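Local coordinates for protein lactaldehyde dehydrogenase (Escherichia coli, PDB 2IMP) that oxidises L-lactaldehyde irreversibly to L-lactate with NAD+, and also acts on glycolaldehyde, serving the breakdown of L-fucose and L-rhamnose, at residues 67-75 with 163-171; 288-298 with 384-395. All coordinates share one frame; numbering follows the deposited sequence.

Contact 1 (67-75 with 163-171); sequences ERASWLRKI and MAPALLTGN. With SO4 (sulfate ion), chain C.
Two helices packed nearly antiparallel meet here, L72 of 67-75 set as a knob into a hole on 163-168 and R68 gripping the backbone where the second helix ends. The short axes run at 152° and come within 9.6 Å. The hole is lined by M163, A164, L167 and L168, and the two methyls of L72 divide it. CD1 rests 3.9 Å from L168 CB, whose side chain crosses that of L72 at about a right angle, while CD2 lies 4.0 Å from M163 SD. The methionine folds back at chi2 and chi3, which brings its terminal CE tip to tip with I75 CD1 at 3.8 Å. At the other end, A69 CB touches L168 CD2.

The R68 chain bends at chi3 (-62°) and turns its guanidinium side-on to L168 O. NE (2.8 Å) and NH2 (2.9 Å) both bond to L168 O, which lies close to the guanidinium plane; NE sits well above the carbonyl plane, NH2 only slightly tilted from it. This double grip holds the flat group by two N-H bonds on one oxygen of buried L168. G170 N lies over one guanidinium face, at the positive-phi residue of the Schellman motif that ends the helix. W60, through its NE1, adds a bond to L167 O.

On the far side of 67-75, S70 OG bonds at 2.8 Å to O3 of a sulfate, probably from the crystallisation liquor, and R73 NH1 weakly to O2. R73 NH2 also forms a salt bridge with E117 of a second subunit. Helix 155-168 is the link between parallel strands 134-149 and 172-176, so helix 65-81 packs against the helix of a beta-alpha-beta crossover, as in the Rossmann-like NAD-binding domain of aldehyde dehydrogenases.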
loop_
_atom_site.group_PDB
_atom_site.type_symbol
_atom_site.label_atom_id
_atom_site.label_comp_id
_atom_site.label_asym_id
_atom_site.label_seq_id
_atom_site.Cartn_x
_atom_site.Cartn_y
_atom_site.Cartn_z
ATOM N N GLU A 67 3.504 19.397 12.580
ATOM C CA GLU A 67 3.248 20.779 12.960
ATOM C C GLU A 67 2.080 21.385 12.163
ATOM O O GLU A 67 1.330 22.209 12.682
ATOM C CB GLU A 67 4.515 21.630 12.822
ATOM C CG GLU A 67 5.471 21.441 13.999
ATOM C CD GLU A 67 6.788 22.189 13.846
ATOM O OE1 GLU A 67 6.765 23.388 13.491
ATOM O OE2 GLU A 67 7.848 21.575 14.100
ATOM N N ARG A 68 1.931 20.969 10.908
ATOM C CA ARG A 68 0.803 21.448 10.129
ATOM C C ARG A 68 -0.490 20.838 10.708
ATOM O O ARG A 68 -1.531 21.492 10.791
ATOM C CB ARG A 68 0.971 21.087 8.645
ATOM C CG ARG A 68 2.192 21.760 7.997
ATOM C CD ARG A 68 2.193 21.615 6.485
ATOM N NE ARG A 68 2.275 20.224 6.054
ATOM C CZ ARG A 68 3.386 19.627 5.634
ATOM N NH1 ARG A 68 4.525 20.301 5.583
ATOM N NH2 ARG A 68 3.354 18.357 5.255
ATOM N N ALA A 69 -0.386 19.582 11.134
ATOM C CA ALA A 69 -1.510 18.909 11.759
ATOM C C ALA A 69 -1.936 19.657 13.042
ATOM O O ALA A 69 -3.125 19.833 13.320
ATOM C CB ALA A 69 -1.136 17.473 12.097
ATOM N N SER A 70 -0.939 20.083 13.811
ATOM C CA SER A 70 -1.200 20.830 15.030
ATOM C C SER A 70 -2.030 22.101 14.725
ATOM O O SER A 70 -2.971 22.431 15.442
ATOM C CB SER A 70 0.123 21.207 15.703
ATOM O OG SER A 70 -0.106 21.832 16.949
ATOM N N TRP A 71 -1.667 22.789 13.646
ATOM C CA TRP A 71 -2.409 23.970 13.229
ATOM C C TRP A 71 -3.868 23.626 12.870
ATOM O O TRP A 71 -4.799 24.349 13.239
ATOM C CB TRP A 71 -1.728 24.641 12.027
ATOM C CG TRP A 71 -0.563 25.504 12.416
ATOM C CD1 TRP A 71 0.751 25.321 12.086
ATOM C CD2 TRP A 71 -0.611 26.679 13.231
ATOM N NE1 TRP A 71 1.524 26.312 12.645
ATOM C CE2 TRP A 71 0.713 27.157 13.353
ATOM C CE3 TRP A 71 -1.647 27.372 13.870
ATOM C CZ2 TRP A 71 1.027 28.302 14.092
ATOM C CZ3 TRP A 71 -1.333 28.510 14.606
ATOM C CH2 TRP A 71 -0.007 28.963 14.709
ATOM N N LEU A 72 -4.043 22.515 12.155
ATOM C CA LEU A 72 -5.377 22.062 11.784
ATOM C C LEU A 72 -6.233 21.732 13.019
ATOM O O LEU A 72 -7.412 22.062 13.070
ATOM C CB LEU A 72 -5.295 20.834 10.869
ATOM C CG LEU A 72 -4.805 21.047 9.433
ATOM C CD1 LEU A 72 -4.712 19.696 8.727
ATOM C CD2 LEU A 72 -5.769 21.969 8.689
ATOM N N ARG A 73 -5.624 21.088 14.008
ATOM C CA ARG A 73 -6.344 20.763 15.239
ATOM C C ARG A 73 -6.812 22.015 16.005
ATOM O O ARG A 73 -7.854 22.000 16.655
ATOM C CB ARG A 73 -5.477 19.889 16.147
ATOM C CG ARG A 73 -5.513 18.430 15.745
ATOM C CD ARG A 73 -4.370 17.627 16.326
ATOM N NE ARG A 73 -4.432 16.259 15.820
ATOM C CZ ARG A 73 -3.386 15.447 15.694
ATOM N NH1 ARG A 73 -2.170 15.858 16.040
ATOM N NH2 ARG A 73 -3.562 14.222 15.208
ATOM N N LYS A 74 -6.026 23.083 15.926
ATOM C CA LYS A 74 -6.412 24.328 16.565
ATOM C C LYS A 74 -7.657 24.906 15.893
ATOM O O LYS A 74 -8.523 25.481 16.552
ATOM C CB LYS A 74 -5.273 25.347 16.496
ATOM C CG LYS A 74 -4.090 24.977 17.368
ATOM C CD LYS A 74 -2.959 25.969 17.230
ATOM C CE LYS A 74 -1.789 25.565 18.111
ATOM N NZ LYS A 74 -0.628 26.484 17.912
ATOM N N ILE A 75 -7.734 24.737 14.573
ATOM C CA ILE A 75 -8.888 25.218 13.838
ATOM C C ILE A 75 -10.170 24.430 14.182
ATOM O O ILE A 75 -11.221 25.017 14.425
ATOM C CB ILE A 75 -8.646 25.167 12.310
ATOM C CG1 ILE A 75 -7.542 26.156 11.933
ATOM C CG2 ILE A 75 -9.942 25.500 11.565
ATOM C CD1 ILE A 75 -7.088 26.071 10.491
ATOM N N MET A 163 -9.593 22.420 2.214
ATOM C CA MET A 163 -8.461 22.992 2.941
ATOM C C MET A 163 -7.699 22.041 3.904
ATOM O O MET A 163 -6.483 22.158 4.046
ATOM C CB MET A 163 -8.900 24.260 3.705
ATOM C CG MET A 163 -9.674 24.029 5.004
ATOM S SD MET A 163 -8.629 23.620 6.439
ATOM C CE MET A 163 -7.931 25.211 6.835
ATOM N N ALA A 164 -8.407 21.118 4.551
ATOM C CA ALA A 164 -7.757 20.191 5.474
ATOM C C ALA A 164 -6.676 19.304 4.792
ATOM O O ALA A 164 -5.522 19.285 5.224
ATOM C CB ALA A 164 -8.813 19.318 6.175
ATOM N N PRO A 165 -7.045 18.581 3.718
ATOM C CA PRO A 165 -6.066 17.731 3.023
ATOM C C PRO A 165 -4.974 18.633 2.395
ATOM O O PRO A 165 -3.789 18.307 2.421
ATOM C CB PRO A 165 -6.894 17.042 1.937
ATOM C CG PRO A 165 -8.319 17.185 2.412
ATOM C CD PRO A 165 -8.357 18.524 3.055
ATOM N N ALA A 166 -5.404 19.760 1.831
ATOM C CA ALA A 166 -4.473 20.696 1.210
ATOM C C ALA A 166 -3.365 21.169 2.168
ATOM O O ALA A 166 -2.174 21.032 1.869
ATOM C CB ALA A 166 -5.230 21.905 0.653
ATOM N N LEU A 167 -3.770 21.712 3.315
ATOM C CA LEU A 167 -2.801 22.186 4.302
ATOM C C LEU A 167 -1.918 21.081 4.909
ATOM O O LEU A 167 -0.707 21.254 5.062
ATOM C CB LEU A 167 -3.509 22.929 5.433
ATOM C CG LEU A 167 -3.552 24.451 5.280
ATOM C CD1 LEU A 167 -4.197 24.820 3.953
ATOM C CD2 LEU A 167 -4.321 25.057 6.452
ATOM N N LEU A 168 -2.544 19.962 5.257
ATOM C CA LEU A 168 -1.819 18.842 5.838
ATOM C C LEU A 168 -0.601 18.416 4.993
ATOM O O LEU A 168 0.482 18.201 5.522
ATOM C CB LEU A 168 -2.767 17.649 6.020
ATOM C CG LEU A 168 -2.285 16.445 6.851
ATOM C CD1 LEU A 168 -1.225 15.652 6.080
ATOM C CD2 LEU A 168 -1.734 16.932 8.195
ATOM N N THR A 169 -0.806 18.327 3.680
ATOM C CA THR A 169 0.237 17.919 2.749
ATOM C C THR A 169 1.251 19.019 2.337
ATOM O O THR A 169 2.108 18.798 1.476
ATOM C CB THR A 169 -0.396 17.308 1.474
ATOM O OG1 THR A 169 -1.367 18.214 0.932
ATOM C CG2 THR A 169 -1.087 15.983 1.810
ATOM N N GLY A 170 1.139 20.196 2.948
ATOM C CA GLY A 170 2.077 21.263 2.642
ATOM C C GLY A 170 1.682 22.288 1.591
ATOM O O GLY A 170 2.514 23.097 1.180
ATOM N N ASN A 171 0.440 22.244 1.128
ATOM C CA ASN A 171 -0.039 23.221 0.155
ATOM C C ASN A 171 -0.660 24.431 0.859
ATOM O O ASN A 171 -1.016 24.344 2.027
ATOM C CB ASN A 171 -1.160 22.644 -0.728
ATOM C CG ASN A 171 -0.765 21.374 -1.448
ATOM O OD1 ASN A 171 -0.142 21.435 -2.521
ATOM N ND2 ASN A 171 -1.106 20.226 -0.887
HETATM S S SO4 C . -1.237 18.950 18.849
HETATM O O1 SO4 C . -2.676 19.136 18.572
HETATM O O2 SO4 C . -0.568 18.424 17.643
HETATM O O3 SO4 C . -0.634 20.244 19.220
HETATM O O4 SO4 C . -1.073 17.994 19.960
#

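Contact 2 (288-298 with 384-395); sequences AERVYVQKGIY and TFGPVLPVVAFD
F394 and Q294 meet near the end of a parallel strand pair, the phenyl ring lying beneath the glutamine's CB. With CG between the backbone N and the carbonyl carbon (chi1 71°), the ring folds back over the neighbouring strand. Q294 CB stands 3.5 Å from its centroid, a CH-pi contact over the face, and the Q294 amide plane is turned only 18° from the ring. The edge of the ring faces Y292 O, 3.4 Å from CE2. Q294 OE1 accepts a hydrogen bond from D262 N. Replacing F394 by an alanine would take away the ring that Q294 CB rests on and is likely to open a gap between Q294 and Y292.

On the same side, Y292 and V392 lie alongside each other, the ring's CD2 3.8 Å from V392 CB. The opposite side carries V291, V293, V391 and A393. The V293 and V391 side chains cross at a slant, V293 CG2 3.9 Å from V391 CG1, and the small A393 lets the Y298 ring come in obliquely, CD1 3.6 Å from A393 CB. A water joins Y298 OH to V391 O. At the start of the pair the P390 ring presses CG and CD against E289 O, and L389 CD2 sits against A288 O.

Backbone bonds alternate: V291 N to P390 O, V392 N to V291 O, V293 N to V392 O, F394 N to V293 O and K295 N to F394 O. The straightest, V392 N to V291 O (169° at the hydrogen), is 2.8 Å long. Strand 257-260 pairs in parallel with 290-294 on its other side, and 368-371 does so with 388-394. Both are thus interior strands in the parallel region of a mixed alpha/beta sheet, like that of the catalytic domain of aldehyde dehydrogenases.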
loop_
_atom_site.group_PDB
_atom_site.type_symbol
_atom_site.label_atom_id
_atom_site.label_comp_id
_atom_site.label_asym_id
_atom_site.label_seq_id
_atom_site.Cartn_x
_atom_site.Cartn_y
_atom_site.Cartn_z
ATOM N N ALA A 288 -31.107 9.419 -3.155
ATOM C CA ALA A 288 -31.961 8.980 -4.251
ATOM C C ALA A 288 -32.882 10.028 -4.914
ATOM O O ALA A 288 -33.830 10.516 -4.307
ATOM C CB ALA A 288 -32.797 7.793 -3.791
ATOM N N GLU A 289 -32.583 10.345 -6.170
ATOM C CA GLU A 289 -33.383 11.272 -6.953
ATOM C C GLU A 289 -34.092 10.526 -8.110
ATOM O O GLU A 289 -34.805 11.107 -8.924
ATOM C CB GLU A 289 -32.498 12.396 -7.502
ATOM C CG GLU A 289 -33.264 13.672 -7.829
ATOM C CD GLU A 289 -32.351 14.855 -8.095
ATOM O OE1 GLU A 289 -31.666 14.863 -9.138
ATOM O OE2 GLU A 289 -32.316 15.778 -7.254
ATOM N N ARG A 290 -33.842 9.223 -8.142
ATOM C CA ARG A 290 -34.415 8.291 -9.102
ATOM C C ARG A 290 -34.734 6.953 -8.409
ATOM O O ARG A 290 -33.830 6.175 -8.111
ATOM C CB ARG A 290 -33.447 8.025 -10.260
ATOM C CG ARG A 290 -33.238 9.194 -11.203
ATOM C CD ARG A 290 -32.437 8.758 -12.433
ATOM N NE ARG A 290 -31.042 8.453 -12.124
ATOM C CZ ARG A 290 -30.333 7.506 -12.731
ATOM N NH1 ARG A 290 -30.889 6.762 -13.678
ATOM N NH2 ARG A 290 -29.062 7.310 -12.402
ATOM N N VAL A 291 -36.009 6.703 -8.147
ATOM C CA VAL A 291 -36.394 5.483 -7.460
ATOM C C VAL A 291 -36.983 4.368 -8.351
ATOM O O VAL A 291 -38.049 4.529 -8.945
ATOM C CB VAL A 291 -37.403 5.801 -6.331
ATOM C CG1 VAL A 291 -37.620 4.579 -5.467
ATOM C CG2 VAL A 291 -36.893 6.964 -5.494
ATOM N N TYR A 292 -36.267 3.251 -8.434
ATOM C CA TYR A 292 -36.718 2.109 -9.213
ATOM C C TYR A 292 -37.268 0.979 -8.322
ATOM O O TYR A 292 -36.543 0.417 -7.501
ATOM C CB TYR A 292 -35.581 1.567 -10.087
ATOM C CG TYR A 292 -35.002 2.597 -11.031
ATOM C CD1 TYR A 292 -33.983 3.453 -10.618
ATOM C CD2 TYR A 292 -35.512 2.755 -12.320
ATOM C CE1 TYR A 292 -33.486 4.443 -11.459
ATOM C CE2 TYR A 292 -35.024 3.746 -13.172
ATOM C CZ TYR A 292 -34.011 4.586 -12.732
ATOM O OH TYR A 292 -33.532 5.580 -13.556
ATOM N N VAL A 293 -38.552 0.676 -8.489
ATOM C CA VAL A 293 -39.212 -0.359 -7.701
ATOM C C VAL A 293 -39.812 -1.491 -8.555
ATOM O O VAL A 293 -40.584 -1.218 -9.472
ATOM C CB VAL A 293 -40.352 0.257 -6.870
ATOM C CG1 VAL A 293 -40.878 -0.755 -5.868
ATOM C CG2 VAL A 293 -39.864 1.520 -6.178
ATOM N N GLN A 294 -39.475 -2.745 -8.266
ATOM C CA GLN A 294 -40.051 -3.804 -9.080
ATOM C C GLN A 294 -41.499 -4.186 -8.730
ATOM O O GLN A 294 -41.949 -4.020 -7.598
ATOM C CB GLN A 294 -39.165 -5.057 -9.103
ATOM C CG GLN A 294 -38.906 -5.748 -7.793
ATOM C CD GLN A 294 -38.195 -7.075 -8.007
ATOM O OE1 GLN A 294 -37.766 -7.731 -7.057
ATOM N NE2 GLN A 294 -38.074 -7.480 -9.267
ATOM N N LYS A 295 -42.202 -4.677 -9.743
ATOM C CA LYS A 295 -43.601 -5.081 -9.654
ATOM C C LYS A 295 -44.022 -5.801 -8.348
ATOM O O LYS A 295 -44.863 -5.312 -7.597
ATOM C CB LYS A 295 -43.936 -5.978 -10.849
ATOM C CG LYS A 295 -43.390 -5.484 -12.189
ATOM C CD LYS A 295 -44.036 -4.180 -12.634
ATOM C CE LYS A 295 -43.559 -3.780 -14.024
ATOM N NZ LYS A 295 -44.287 -2.588 -14.547
ATOM N N GLY A 296 -43.429 -6.966 -8.111
ATOM C CA GLY A 296 -43.751 -7.751 -6.933
ATOM C C GLY A 296 -44.080 -6.985 -5.666
ATOM O O GLY A 296 -44.991 -7.368 -4.935
ATOM N N ILE A 297 -43.348 -5.907 -5.398
ATOM C CA ILE A 297 -43.572 -5.122 -4.190
ATOM C C ILE A 297 -43.991 -3.654 -4.445
ATOM O O ILE A 297 -44.219 -2.891 -3.509
ATOM C CB ILE A 297 -42.300 -5.143 -3.294
ATOM C CG1 ILE A 297 -42.598 -4.510 -1.933
ATOM C CG2 ILE A 297 -41.159 -4.399 -3.988
ATOM C CD1 ILE A 297 -41.419 -4.533 -0.984
ATOM N N TYR A 298 -44.096 -3.291 -5.719
ATOM C CA TYR A 298 -44.472 -1.937 -6.112
ATOM C C TYR A 298 -45.585 -1.292 -5.254
ATOM O O TYR A 298 -45.334 -0.338 -4.517
ATOM C CB TYR A 298 -44.907 -1.923 -7.578
ATOM C CG TYR A 298 -45.099 -0.531 -8.142
ATOM C CD1 TYR A 298 -44.025 0.184 -8.675
ATOM C CD2 TYR A 298 -46.348 0.078 -8.126
ATOM C CE1 TYR A 298 -44.196 1.474 -9.180
ATOM C CE2 TYR A 298 -46.530 1.367 -8.625
ATOM C CZ TYR A 298 -45.452 2.057 -9.149
ATOM O OH TYR A 298 -45.639 3.328 -9.641
ATOM N N THR A 384 -33.081 17.869 -10.201
ATOM C CA THR A 384 -34.301 18.511 -9.712
ATOM C C THR A 384 -34.232 19.336 -8.395
ATOM O O THR A 384 -35.273 19.701 -7.852
ATOM C CB THR A 384 -35.424 17.461 -9.538
ATOM O OG1 THR A 384 -35.367 16.514 -10.614
ATOM C CG2 THR A 384 -36.790 18.132 -9.552
ATOM N N PHE A 385 -33.033 19.635 -7.906
ATOM C CA PHE A 385 -32.880 20.412 -6.669
ATOM C C PHE A 385 -33.903 20.076 -5.552
ATOM O O PHE A 385 -33.585 19.376 -4.594
ATOM C CB PHE A 385 -32.970 21.918 -6.955
ATOM C CG PHE A 385 -32.715 22.289 -8.387
ATOM C CD1 PHE A 385 -33.705 22.118 -9.349
ATOM C CD2 PHE A 385 -31.472 22.774 -8.782
ATOM C CE1 PHE A 385 -33.471 22.435 -10.682
ATOM C CE2 PHE A 385 -31.226 23.096 -10.115
ATOM C CZ PHE A 385 -32.226 22.915 -11.069
ATOM N N GLY A 386 -35.118 20.599 -5.703
ATOM C CA GLY A 386 -36.180 20.384 -4.732
ATOM C C GLY A 386 -36.489 18.952 -4.325
ATOM O O GLY A 386 -35.831 18.011 -4.769
ATOM N N PRO A 387 -37.509 18.764 -3.474
ATOM C CA PRO A 387 -37.952 17.464 -2.965
ATOM C C PRO A 387 -38.879 16.662 -3.911
ATOM O O PRO A 387 -40.021 16.362 -3.559
ATOM C CB PRO A 387 -38.659 17.840 -1.675
ATOM C CG PRO A 387 -39.345 19.107 -2.068
ATOM C CD PRO A 387 -38.261 19.856 -2.825
ATOM N N VAL A 388 -38.379 16.322 -5.093
ATOM C CA VAL A 388 -39.161 15.551 -6.050
ATOM C C VAL A 388 -38.669 14.097 -6.213
ATOM O O VAL A 388 -37.516 13.869 -6.570
ATOM C CB VAL A 388 -39.149 16.226 -7.437
ATOM C CG1 VAL A 388 -40.018 15.440 -8.409
ATOM C CG2 VAL A 388 -39.632 17.662 -7.317
ATOM N N LEU A 389 -39.543 13.133 -5.939
ATOM C CA LEU A 389 -39.187 11.723 -6.065
ATOM C C LEU A 389 -39.899 10.971 -7.209
ATOM O O LEU A 389 -41.048 10.549 -7.069
ATOM C CB LEU A 389 -39.463 10.976 -4.756
ATOM C CG LEU A 389 -38.580 11.268 -3.544
ATOM C CD1 LEU A 389 -39.006 10.378 -2.391
ATOM C CD2 LEU A 389 -37.122 11.015 -3.891
ATOM N N PRO A 390 -39.218 10.808 -8.352
ATOM C CA PRO A 390 -39.811 10.102 -9.488
ATOM C C PRO A 390 -39.696 8.581 -9.266
ATOM O O PRO A 390 -38.631 8.082 -8.896
ATOM C CB PRO A 390 -38.968 10.579 -10.660
ATOM C CG PRO A 390 -37.606 10.706 -10.035
ATOM C CD PRO A 390 -37.914 11.393 -8.719
ATOM N N VAL A 391 -40.790 7.861 -9.476
ATOM C CA VAL A 391 -40.772 6.417 -9.294
ATOM C C VAL A 391 -41.002 5.620 -10.588
ATOM O O VAL A 391 -41.933 5.890 -11.346
ATOM C CB VAL A 391 -41.817 5.961 -8.251
ATOM C CG1 VAL A 391 -41.699 4.460 -8.031
ATOM C CG2 VAL A 391 -41.612 6.709 -6.941
ATOM N N VAL A 392 -40.135 4.647 -10.821
ATOM C CA VAL A 392 -40.218 3.813 -12.004
ATOM C C VAL A 392 -40.228 2.316 -11.680
ATOM O O VAL A 392 -39.350 1.815 -10.969
ATOM C CB VAL A 392 -39.039 4.111 -12.967
ATOM C CG1 VAL A 392 -39.081 3.173 -14.167
ATOM C CG2 VAL A 392 -39.107 5.556 -13.424
ATOM N N ALA A 393 -41.232 1.615 -12.191
ATOM C CA ALA A 393 -41.334 0.190 -11.951
ATOM C C ALA A 393 -40.485 -0.635 -12.923
ATOM O O ALA A 393 -40.185 -0.181 -14.021
ATOM C CB ALA A 393 -42.794 -0.247 -12.029
ATOM N N PHE A 394 -40.090 -1.829 -12.500
ATOM C CA PHE A 394 -39.298 -2.711 -13.340
ATOM C C PHE A 394 -39.559 -4.199 -13.057
ATOM O O PHE A 394 -40.100 -4.546 -12.007
ATOM C CB PHE A 394 -37.799 -2.400 -13.178
ATOM C CG PHE A 394 -37.222 -2.802 -11.842
ATOM C CD1 PHE A 394 -36.757 -4.094 -11.630
ATOM C CD2 PHE A 394 -37.149 -1.885 -10.798
ATOM C CE1 PHE A 394 -36.224 -4.469 -10.400
ATOM C CE2 PHE A 394 -36.619 -2.250 -9.562
ATOM C CZ PHE A 394 -36.158 -3.543 -9.362
ATOM N N ASP A 395 -39.178 -5.061 -13.992
ATOM C CA ASP A 395 -39.384 -6.491 -13.830
ATOM C C ASP A 395 -38.158 -7.267 -13.302
ATOM O O ASP A 395 -38.255 -7.993 -12.312
ATOM C CB ASP A 395 -39.844 -7.105 -15.158
ATOM C CG ASP A 395 -41.196 -6.568 -15.614
ATOM O OD1 ASP A 395 -42.203 -6.805 -14.912
ATOM O OD2 ASP A 395 -41.253 -5.905 -16.673
HETATM O O HOH W 1 -44.118 4.055 -11.460
#

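Contact 1 and contact 2 lie on opposite sides of the chain's centre, their own centres 42 Å apart and their nearest atoms about 24 Å apart. They come in series along the chain: both segments of contact 1 precede contact 2. They share no helix or sheet. The 67-75 with 163-171 pair joins two helices, one linking strands 134-149 and 172-176 of a mixed sheet; 288-298 with 384-395 is built into a separate mixed sheet. As in other aldehyde dehydrogenases, the active site probably lies between cofactor-binding and catalytic domains: the A164 side chain is about 7 Å from that of R161, M163's about 8 Å from L150's, and poorly ordered F385's about 4 Å from the NADH.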